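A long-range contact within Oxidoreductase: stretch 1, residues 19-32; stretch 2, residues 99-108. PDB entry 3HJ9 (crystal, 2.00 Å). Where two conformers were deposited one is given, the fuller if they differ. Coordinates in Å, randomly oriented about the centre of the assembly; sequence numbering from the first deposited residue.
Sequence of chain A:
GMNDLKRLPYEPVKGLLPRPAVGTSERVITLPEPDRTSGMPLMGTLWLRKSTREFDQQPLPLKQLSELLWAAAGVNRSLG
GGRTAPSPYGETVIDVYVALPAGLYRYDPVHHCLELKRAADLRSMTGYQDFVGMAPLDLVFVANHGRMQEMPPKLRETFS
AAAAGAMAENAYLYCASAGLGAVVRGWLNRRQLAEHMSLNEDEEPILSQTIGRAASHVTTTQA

Stretch 1 19-32: RPAVGTSERVITLP
Stretch 2, residues 99-108: ALPAGLYRYD

Residues 19-32 wrap as an extended, mostly irregular segment past a β-hairpin, burying 464 Å² summed over both sides. Strand 99-100, which begins earlier in the chain, turns into strand 103-108 through a type I turn from Leu 100 to Gly 103, closed by Leu 100 N to Gly 103 O (2.9 Å) and Gly 103 N to Leu 100 O (3.1 Å). Pro 101 (-59/-32) and Ala 102 (-81/-8) form its corner, the bump around which stretch 1 bends. Gly 103 (156/163) leaves the turn at angles that call for glycine; a CB there would also crowd Tyr 105 CE1.

Closest register is Ala 21 to Ala 102, CA to CA 4.7 Å. Val 22 N donates almost linearly to Pro 101 O (2.8 Å, 174°), while Val 22 CB, chi1 t, lies 4.2 Å from Pro 101 CB. The small methyl of Ala 102 fits the bend of residues 22-25, its CB 3.6 Å from Thr 24 O; Gly 23 (115/-161) has angles at which a CB would jam against the preceding carbonyl O, and that CB would also lie 3.5 Å from Ala 102 CB. Ser 25, chi1 t, adds a weak hydrogen bond from OG to Ala 102 O (3.2 Å).

Tyr 105 (chi1 m, chi2 80°) points toward stretch 1 and supplies the largest buried area. Its buried ring reaches the loop with its hydroxyl: Tyr 105 OH donates to Glu 26 O (2.7 Å), near the ring plane, and accepts from water 1 (O to Tyr 105 OH 2.9 Å), which also donates to Thr 24 O (2.7 Å). Strand 28-30 turns Ile 29 (chi1 m, chi2 t) inward, laying CD1 over one ring face, 4.0 Å from the Tyr 105 centroid; Ile 29 CD1 also lies 4.4 Å from Leu 100 CD1. Farther along, Leu 31 (m, t) sets CD1 against the Tyr 107 ring edge, 3.8 Å from Tyr 107 CE1.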

# COMPACT_ATOMS: atom_id res chain seq x y z
N ARG A 19 -6.64 5.01 -28.34
CA ARG A 19 -7.55 5.93 -29.00
C ARG A 19 -6.81 7.26 -29.23
O ARG A 19 -5.81 7.57 -28.51
CB ARG A 19 -8.80 6.17 -28.16
CG ARG A 19 -9.73 4.97 -28.09
CD ARG A 19 -10.95 5.30 -27.25
NE ARG A 19 -10.55 5.54 -25.86
CZ ARG A 19 -10.21 4.60 -24.98
NH1 ARG A 19 -10.24 3.30 -25.30
NH2 ARG A 19 -9.83 4.96 -23.76
N PRO A 20 -7.27 8.05 -30.22
CA PRO A 20 -6.67 9.35 -30.46
C PRO A 20 -6.87 10.29 -29.26
O PRO A 20 -7.91 10.21 -28.57
CB PRO A 20 -7.43 9.87 -31.68
CG PRO A 20 -8.31 8.82 -32.14
CD PRO A 20 -8.36 7.75 -31.17
N ALA A 21 -5.87 11.13 -28.99
CA ALA A 21 -5.96 12.09 -27.91
C ALA A 21 -7.12 13.08 -28.20
O ALA A 21 -7.39 13.42 -29.36
CB ALA A 21 -4.62 12.82 -27.70
N VAL A 22 -7.85 13.42 -27.15
CA VAL A 22 -8.96 14.37 -27.19
C VAL A 22 -8.48 15.57 -26.41
O VAL A 22 -8.21 15.48 -25.22
CB VAL A 22 -10.22 13.82 -26.47
CG1 VAL A 22 -11.37 14.81 -26.59
CG2 VAL A 22 -10.60 12.46 -27.02
N GLY A 23 -8.34 16.69 -27.09
CA GLY A 23 -7.90 17.93 -26.48
C GLY A 23 -6.56 18.36 -27.05
O GLY A 23 -6.14 17.93 -28.15
N THR A 24 -5.91 19.24 -26.28
CA THR A 24 -4.61 19.77 -26.64
C THR A 24 -3.67 18.89 -25.79
O THR A 24 -3.83 18.83 -24.57
CB THR A 24 -4.53 21.32 -26.36
OG1 THR A 24 -4.56 21.58 -24.94
CG2 THR A 24 -5.72 22.06 -27.03
N SER A 25 -2.76 18.20 -26.46
CA SER A 25 -1.81 17.27 -25.87
C SER A 25 -0.49 18.01 -25.56
O SER A 25 0.55 17.82 -26.21
CB SER A 25 -1.65 16.09 -26.83
OG SER A 25 -0.66 15.22 -26.39
N GLU A 26 -0.56 18.87 -24.54
CA GLU A 26 0.56 19.75 -24.14
C GLU A 26 1.75 18.96 -23.61
O GLU A 26 1.59 17.89 -23.01
CB GLU A 26 0.10 20.78 -23.11
CG GLU A 26 -1.06 21.70 -23.55
CD GLU A 26 -0.76 22.58 -24.77
OE1 GLU A 26 0.43 22.88 -25.07
OE2 GLU A 26 -1.73 23.01 -25.45
N ARG A 27 2.95 19.47 -23.88
CA ARG A 27 4.20 18.81 -23.50
C ARG A 27 4.38 18.70 -21.97
O ARG A 27 4.85 17.67 -21.48
CB ARG A 27 5.40 19.53 -24.16
CG ARG A 27 6.70 18.79 -23.99
CD ARG A 27 7.79 19.28 -24.92
NE ARG A 27 9.00 18.50 -24.65
CZ ARG A 27 9.83 18.70 -23.61
NH1 ARG A 27 9.62 19.68 -22.71
NH2 ARG A 27 10.90 17.90 -23.47
N VAL A 28 3.98 19.75 -21.25
CA VAL A 28 4.04 19.81 -19.80
C VAL A 28 2.75 20.40 -19.25
O VAL A 28 2.27 21.39 -19.77
CB VAL A 28 5.21 20.70 -19.31
CG1 VAL A 28 5.24 20.78 -17.78
CG2 VAL A 28 6.53 20.18 -19.83
N ILE A 29 2.18 19.76 -18.22
CA ILE A 29 1.05 20.33 -17.49
C ILE A 29 1.60 20.67 -16.09
O ILE A 29 2.06 19.78 -15.38
CB ILE A 29 -0.16 19.39 -17.38
CG1 ILE A 29 -0.69 19.01 -18.77
CG2 ILE A 29 -1.29 20.07 -16.59
CD1 ILE A 29 -1.79 17.96 -18.74
N THR A 30 1.61 21.97 -15.75
CA THR A 30 2.06 22.43 -14.43
C THR A 30 0.86 22.27 -13.49
O THR A 30 -0.28 22.53 -13.87
CB THR A 30 2.57 23.87 -14.45
OG1 THR A 30 1.58 24.70 -15.06
CG2 THR A 30 3.88 23.97 -15.24
N LEU A 31 1.13 21.81 -12.29
CA LEU A 31 0.10 21.56 -11.29
C LEU A 31 0.23 22.59 -10.16
O LEU A 31 1.35 22.96 -9.79
CB LEU A 31 0.29 20.16 -10.72
CG LEU A 31 0.22 19.00 -11.71
CD1 LEU A 31 0.76 17.75 -11.07
CD2 LEU A 31 -1.24 18.78 -12.21
N PRO A 32 -0.91 23.02 -9.57
CA PRO A 32 -0.83 23.98 -8.46
C PRO A 32 -0.30 23.32 -7.20
O PRO A 32 -0.34 22.08 -7.08
CB PRO A 32 -2.28 24.44 -8.30
CG PRO A 32 -3.08 23.30 -8.76
CD PRO A 32 -2.32 22.74 -9.92
N ALA A 99 -3.05 8.33 -17.43
CA ALA A 99 -3.71 8.28 -18.75
C ALA A 99 -4.88 9.24 -18.67
O ALA A 99 -5.83 8.98 -17.92
CB ALA A 99 -4.18 6.87 -19.11
N LEU A 100 -4.78 10.37 -19.38
CA LEU A 100 -5.86 11.33 -19.52
C LEU A 100 -6.38 11.25 -20.95
O LEU A 100 -5.69 10.71 -21.84
CB LEU A 100 -5.36 12.75 -19.26
CG LEU A 100 -4.95 13.06 -17.82
CD1 LEU A 100 -4.05 14.31 -17.81
CD2 LEU A 100 -6.19 13.19 -16.89
N PRO A 101 -7.59 11.80 -21.21
CA PRO A 101 -8.06 11.82 -22.62
C PRO A 101 -7.12 12.59 -23.57
O PRO A 101 -7.02 12.23 -24.74
CB PRO A 101 -9.43 12.51 -22.53
CG PRO A 101 -9.88 12.40 -21.12
CD PRO A 101 -8.60 12.30 -20.27
N ALA A 102 -6.45 13.63 -23.08
CA ALA A 102 -5.50 14.40 -23.90
C ALA A 102 -4.11 13.76 -24.03
O ALA A 102 -3.30 14.25 -24.79
CB ALA A 102 -5.38 15.83 -23.36
N GLY A 103 -3.81 12.69 -23.29
CA GLY A 103 -2.49 12.08 -23.37
C GLY A 103 -2.07 11.27 -22.16
O GLY A 103 -2.71 11.37 -21.10
N LEU A 104 -1.04 10.44 -22.35
CA LEU A 104 -0.40 9.67 -21.28
C LEU A 104 0.74 10.55 -20.78
O LEU A 104 1.63 10.93 -21.57
CB LEU A 104 0.16 8.32 -21.76
CG LEU A 104 0.95 7.50 -20.69
CD1 LEU A 104 0.04 6.96 -19.58
CD2 LEU A 104 1.76 6.40 -21.35
N TYR A 105 0.76 10.81 -19.47
CA TYR A 105 1.78 11.63 -18.83
C TYR A 105 2.51 10.89 -17.73
O TYR A 105 1.95 9.99 -17.14
CB TYR A 105 1.14 12.88 -18.20
CG TYR A 105 0.65 13.86 -19.23
CD1 TYR A 105 -0.58 13.67 -19.87
CD2 TYR A 105 1.42 14.96 -19.59
CE1 TYR A 105 -1.03 14.58 -20.87
CE2 TYR A 105 0.98 15.88 -20.57
CZ TYR A 105 -0.23 15.69 -21.20
OH TYR A 105 -0.62 16.59 -22.15
N ARG A 106 3.76 11.30 -17.47
CA ARG A 106 4.53 10.83 -16.34
C ARG A 106 4.55 11.98 -15.32
O ARG A 106 4.88 13.13 -15.66
CB ARG A 106 5.96 10.43 -16.69
CG ARG A 106 6.69 9.71 -15.54
CD ARG A 106 8.06 9.26 -15.93
NE ARG A 106 8.91 10.39 -16.27
CZ ARG A 106 10.09 10.32 -16.91
NH1 ARG A 106 10.63 9.15 -17.29
NH2 ARG A 106 10.76 11.44 -17.16
N TYR A 107 4.20 11.65 -14.08
CA TYR A 107 4.25 12.60 -12.98
C TYR A 107 5.69 12.72 -12.49
O TYR A 107 6.32 11.72 -12.18
CB TYR A 107 3.35 12.14 -11.83
CG TYR A 107 3.45 13.02 -10.62
CD1 TYR A 107 3.02 14.34 -10.66
CD2 TYR A 107 3.95 12.53 -9.41
CE1 TYR A 107 3.11 15.18 -9.51
CE2 TYR A 107 4.02 13.35 -8.26
CZ TYR A 107 3.61 14.67 -8.33
OH TYR A 107 3.69 15.47 -7.22
N ASP A 108 6.19 13.95 -12.43
CA ASP A 108 7.52 14.28 -11.94
C ASP A 108 7.29 14.86 -10.52
O ASP A 108 6.84 16.00 -10.40
CB ASP A 108 8.17 15.30 -12.87
CG ASP A 108 9.52 15.77 -12.40
OD1 ASP A 108 10.03 15.37 -11.33
OD2 ASP A 108 10.08 16.60 -13.12
O HOH W 1 -2.96 18.22 -22.09